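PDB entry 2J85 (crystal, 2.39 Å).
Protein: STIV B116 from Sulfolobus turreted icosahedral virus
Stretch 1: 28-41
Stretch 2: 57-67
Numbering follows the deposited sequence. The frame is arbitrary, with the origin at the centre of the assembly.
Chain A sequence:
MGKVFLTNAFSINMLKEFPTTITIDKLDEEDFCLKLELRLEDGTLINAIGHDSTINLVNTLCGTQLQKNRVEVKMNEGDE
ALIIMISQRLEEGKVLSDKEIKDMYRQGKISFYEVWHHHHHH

Stretch 1 (28-41) DEEDFCLKLELRLE
Stretch 2 57-67: LVNTLCGTQLQ

A disulfide between Cys33 and Cys62 pins two nearly perpendicular helices together, and an apolar row along the first helix extends the contact over the segment that follows the second. Residues 29-41 form one regular α-helix, phi/psi near -60/-45 except Arg39 at -76/-22, with i to i+4 backbone hydrogen bonds of 2.9 to 3.1 Å (N to O) running from Phe32 N to Asp28 O through Glu41 N to Glu37 O. Asp28 (chi1 p) caps its start: OD1 accepts from Asp31 N at 2.9 Å. The second helix enters from earlier in the chain and runs through 57-62; Cys62 closes it at -101/-16, its N bonded to Val58 O at 2.8 Å. Gly63 then turns the chain with positive phi (83/17), a conformation in which a CB would be jammed against the preceding carbonyl O, while its N still reaches Asn59 O at 2.7 Å. Thr64 (-82/175), Gln65 (-133/48) and Leu66 (-72/145) continue in extended to irregular form. The helix axes approach to 10.3 Å with their N-to-C directions at 101° (signed crossing angle -101°). In the register, Cys33 CA lies nearest Cys62 CA at 5.1 Å, and Glu37 CA nearest Thr64 CA at 7.5 Å.

Both cysteines point toward the other stretch with chi1 m, bringing SG of Cys33 to 2.0 Å from SG of Cys62 with chi3 -70°. The side chain of Cys62 sits as a knob among Phe32, Cys33, Leu36 and Glu37. Phe32 (t, chi2 84°) places CE2 3.9 Å from Cys62 SG, an oblique approach with the sulfur 5.0 Å from the ring centroid; Val58 CG1 lies at the ring edge, 4.4 Å from Phe32 CE2. One turn on, Leu36 (t, p) directs CD2 into a pocket formed by Val58 CG1 at 3.8 Å, Thr64 CG2 at 4.0 Å, Cys62 SG at 4.1 Å and Leu66 CD1 at 4.4 Å. Leu40 (m, t) extends the row, with CD1 3.8 Å from Thr64 CG2 and CD2 3.9 Å from Leu66 CD2; Thr64 is p and Leu66 m, t. Leu61 (t, p) packs its CG 4.0 Å from Cys33 SG. No hydrogen bond across the stretches supplements this packing. Glu37 (m, t) starts sideways but its end comes nearer, leaving OE2 3.1 Å from Cys62 O, two acceptors that are close but not hydrogen-bonded. The contact buries 470 Å² in total, while Glu30 and Leu34 point away.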

# COMPACT_ATOMS: atom_id res chain seq x y z
N ASP A 28 1.70 15.75 -10.44
CA ASP A 28 2.25 15.67 -11.80
C ASP A 28 3.76 15.64 -11.68
O ASP A 28 4.29 15.78 -10.60
CB ASP A 28 1.74 16.79 -12.74
CG ASP A 28 2.14 18.20 -12.28
OD1 ASP A 28 3.16 18.40 -11.58
OD2 ASP A 28 1.39 19.13 -12.60
N GLU A 29 4.45 15.39 -12.79
CA GLU A 29 5.91 15.28 -12.79
C GLU A 29 6.61 16.47 -12.19
O GLU A 29 7.53 16.30 -11.37
CB GLU A 29 6.44 15.20 -14.21
CG GLU A 29 6.25 13.88 -14.90
CD GLU A 29 6.95 13.88 -16.27
OE1 GLU A 29 8.20 14.10 -16.29
OE2 GLU A 29 6.26 13.71 -17.30
N GLU A 30 6.22 17.66 -12.65
CA GLU A 30 6.87 18.89 -12.25
C GLU A 30 6.81 19.06 -10.73
O GLU A 30 7.81 19.40 -10.11
CB GLU A 30 6.28 20.12 -12.96
CG GLU A 30 7.09 21.41 -12.67
CD GLU A 30 6.81 22.60 -13.59
OE1 GLU A 30 5.97 22.51 -14.52
OE2 GLU A 30 7.48 23.65 -13.39
N ASP A 31 5.64 18.82 -10.13
CA ASP A 31 5.45 19.05 -8.70
C ASP A 31 6.18 18.00 -7.87
O ASP A 31 6.74 18.29 -6.82
CB ASP A 31 3.96 19.09 -8.36
CG ASP A 31 3.26 20.27 -9.02
OD1 ASP A 31 3.91 21.02 -9.75
OD2 ASP A 31 2.06 20.45 -8.81
N PHE A 32 6.21 16.78 -8.38
CA PHE A 32 7.01 15.75 -7.75
C PHE A 32 8.52 16.13 -7.70
O PHE A 32 9.17 16.04 -6.63
CB PHE A 32 6.82 14.42 -8.48
CG PHE A 32 7.78 13.33 -8.05
CD1 PHE A 32 7.50 12.55 -6.92
CD2 PHE A 32 8.93 13.07 -8.79
CE1 PHE A 32 8.36 11.51 -6.53
CE2 PHE A 32 9.81 12.05 -8.43
CZ PHE A 32 9.52 11.25 -7.28
N CYS A 33 9.06 16.50 -8.87
CA CYS A 33 10.49 16.82 -8.98
C CYS A 33 10.85 18.05 -8.16
O CYS A 33 11.87 18.06 -7.52
CB CYS A 33 10.88 17.05 -10.43
SG CYS A 33 10.89 15.53 -11.41
N LEU A 34 10.00 19.06 -8.18
CA LEU A 34 10.23 20.27 -7.39
C LEU A 34 10.17 20.03 -5.86
O LEU A 34 11.00 20.55 -5.12
CB LEU A 34 9.22 21.35 -7.82
CG LEU A 34 9.43 22.06 -9.18
CD1 LEU A 34 8.24 22.94 -9.47
CD2 LEU A 34 10.72 22.90 -9.20
N LYS A 35 9.20 19.24 -5.40
CA LYS A 35 9.12 18.86 -3.99
C LYS A 35 10.34 18.04 -3.55
O LYS A 35 10.93 18.27 -2.50
CB LYS A 35 7.79 18.12 -3.71
CG LYS A 35 6.57 19.06 -3.65
CD LYS A 35 5.25 18.32 -3.84
CE LYS A 35 4.02 19.19 -3.55
NZ LYS A 35 4.02 19.77 -2.20
N LEU A 36 10.74 17.10 -4.39
CA LEU A 36 11.94 16.31 -4.17
C LEU A 36 13.19 17.20 -4.09
O LEU A 36 13.98 17.09 -3.15
CB LEU A 36 12.08 15.30 -5.28
CG LEU A 36 13.38 14.54 -5.39
CD1 LEU A 36 13.61 13.82 -4.08
CD2 LEU A 36 13.32 13.60 -6.60
N GLU A 37 13.34 18.10 -5.05
CA GLU A 37 14.46 19.04 -5.03
C GLU A 37 14.45 19.91 -3.78
O GLU A 37 15.49 20.10 -3.16
CB GLU A 37 14.44 19.92 -6.29
CG GLU A 37 14.81 19.14 -7.53
CD GLU A 37 14.19 19.72 -8.83
OE1 GLU A 37 13.70 20.87 -8.82
OE2 GLU A 37 14.20 18.99 -9.85
N LEU A 38 13.29 20.42 -3.41
CA LEU A 38 13.12 21.19 -2.17
C LEU A 38 13.56 20.41 -0.93
O LEU A 38 14.26 20.93 -0.07
CB LEU A 38 11.66 21.62 -2.00
CG LEU A 38 11.36 22.64 -0.87
CD1 LEU A 38 12.22 23.91 -1.02
CD2 LEU A 38 9.83 22.99 -0.78
N ARG A 39 13.17 19.15 -0.84
CA ARG A 39 13.54 18.36 0.33
C ARG A 39 14.99 17.89 0.31
O ARG A 39 15.57 17.63 1.34
CB ARG A 39 12.57 17.20 0.50
CG ARG A 39 11.13 17.65 0.64
CD ARG A 39 11.00 18.88 1.51
NE ARG A 39 9.62 19.30 1.61
CZ ARG A 39 9.23 20.43 2.20
NH1 ARG A 39 10.12 21.24 2.77
NH2 ARG A 39 7.94 20.74 2.26
N LEU A 40 15.59 17.82 -0.88
CA LEU A 40 17.02 17.57 -0.97
C LEU A 40 17.77 18.83 -0.47
O LEU A 40 18.63 18.76 0.42
CB LEU A 40 17.42 17.16 -2.40
CG LEU A 40 17.12 15.69 -2.78
CD1 LEU A 40 17.16 15.44 -4.31
CD2 LEU A 40 18.06 14.73 -2.02
N GLU A 41 17.38 19.99 -0.98
CA GLU A 41 18.01 21.26 -0.55
C GLU A 41 17.89 21.54 0.95
O GLU A 41 18.85 22.05 1.55
CB GLU A 41 17.46 22.45 -1.33
CG GLU A 41 18.29 22.83 -2.55
CD GLU A 41 19.65 23.55 -2.27
OE1 GLU A 41 19.94 24.17 -1.20
OE2 GLU A 41 20.45 23.52 -3.23
N LEU A 57 15.77 6.33 -13.38
CA LEU A 57 14.55 6.98 -13.90
C LEU A 57 14.26 8.34 -13.22
O LEU A 57 13.95 9.33 -13.88
CB LEU A 57 13.35 6.06 -13.70
CG LEU A 57 12.07 6.41 -14.48
CD1 LEU A 57 11.35 5.13 -14.90
CD2 LEU A 57 11.17 7.30 -13.67
N VAL A 58 14.36 8.37 -11.89
CA VAL A 58 14.08 9.59 -11.13
C VAL A 58 15.12 10.65 -11.45
O VAL A 58 14.78 11.82 -11.64
CB VAL A 58 14.02 9.30 -9.60
CG1 VAL A 58 13.92 10.60 -8.79
CG2 VAL A 58 12.82 8.38 -9.28
N ASN A 59 16.38 10.23 -11.52
CA ASN A 59 17.48 11.14 -11.85
C ASN A 59 17.35 11.72 -13.24
O ASN A 59 17.54 12.93 -13.43
CB ASN A 59 18.83 10.46 -11.66
CG ASN A 59 19.21 10.30 -10.18
OD1 ASN A 59 20.11 9.53 -9.84
ND2 ASN A 59 18.50 11.00 -9.30
N THR A 60 16.98 10.90 -14.20
CA THR A 60 16.75 11.39 -15.55
C THR A 60 15.58 12.39 -15.56
O THR A 60 15.68 13.48 -16.10
CB THR A 60 16.48 10.24 -16.53
OG1 THR A 60 17.63 9.37 -16.55
CG2 THR A 60 16.21 10.76 -17.95
N LEU A 61 14.49 11.99 -14.92
CA LEU A 61 13.27 12.78 -14.89
C LEU A 61 13.44 14.14 -14.20
O LEU A 61 13.00 15.16 -14.72
CB LEU A 61 12.19 11.99 -14.18
CG LEU A 61 10.83 12.65 -14.20
CD1 LEU A 61 10.35 12.69 -15.64
CD2 LEU A 61 9.91 11.88 -13.33
N CYS A 62 14.05 14.14 -13.03
CA CYS A 62 14.15 15.35 -12.23
C CYS A 62 15.51 16.07 -12.31
O CYS A 62 15.61 17.23 -11.91
CB CYS A 62 13.84 15.00 -10.77
SG CYS A 62 12.21 14.28 -10.48
N GLY A 63 16.55 15.40 -12.80
CA GLY A 63 17.88 15.99 -12.86
C GLY A 63 18.63 15.87 -11.55
O GLY A 63 19.64 16.55 -11.31
N THR A 64 18.16 14.97 -10.70
CA THR A 64 18.73 14.75 -9.39
C THR A 64 19.93 13.83 -9.58
O THR A 64 20.20 13.40 -10.70
CB THR A 64 17.68 14.14 -8.43
OG1 THR A 64 16.98 13.08 -9.08
CG2 THR A 64 16.67 15.20 -8.04
N GLN A 65 20.67 13.57 -8.50
CA GLN A 65 21.81 12.66 -8.57
C GLN A 65 21.76 11.69 -7.41
O GLN A 65 22.76 11.48 -6.71
CB GLN A 65 23.14 13.45 -8.56
CG GLN A 65 23.13 14.66 -9.48
CD GLN A 65 24.51 15.07 -9.89
OE1 GLN A 65 25.50 14.49 -9.45
NE2 GLN A 65 24.60 16.08 -10.77
N LEU A 66 20.59 11.09 -7.21
CA LEU A 66 20.36 10.16 -6.12
C LEU A 66 21.08 8.88 -6.39
O LEU A 66 21.19 8.45 -7.53
CB LEU A 66 18.86 9.85 -5.95
CG LEU A 66 17.96 11.05 -5.62
CD1 LEU A 66 16.50 10.67 -5.84
CD2 LEU A 66 18.20 11.55 -4.20
N GLN A 67 21.57 8.27 -5.31
CA GLN A 67 22.09 6.91 -5.32
C GLN A 67 21.12 6.05 -4.51
O GLN A 67 20.44 6.55 -3.61
CB GLN A 67 23.49 6.89 -4.72
CG GLN A 67 24.54 7.48 -5.63
CD GLN A 67 25.92 7.59 -4.96
OE1 GLN A 67 26.42 8.68 -4.73
NE2 GLN A 67 26.52 6.46 -4.64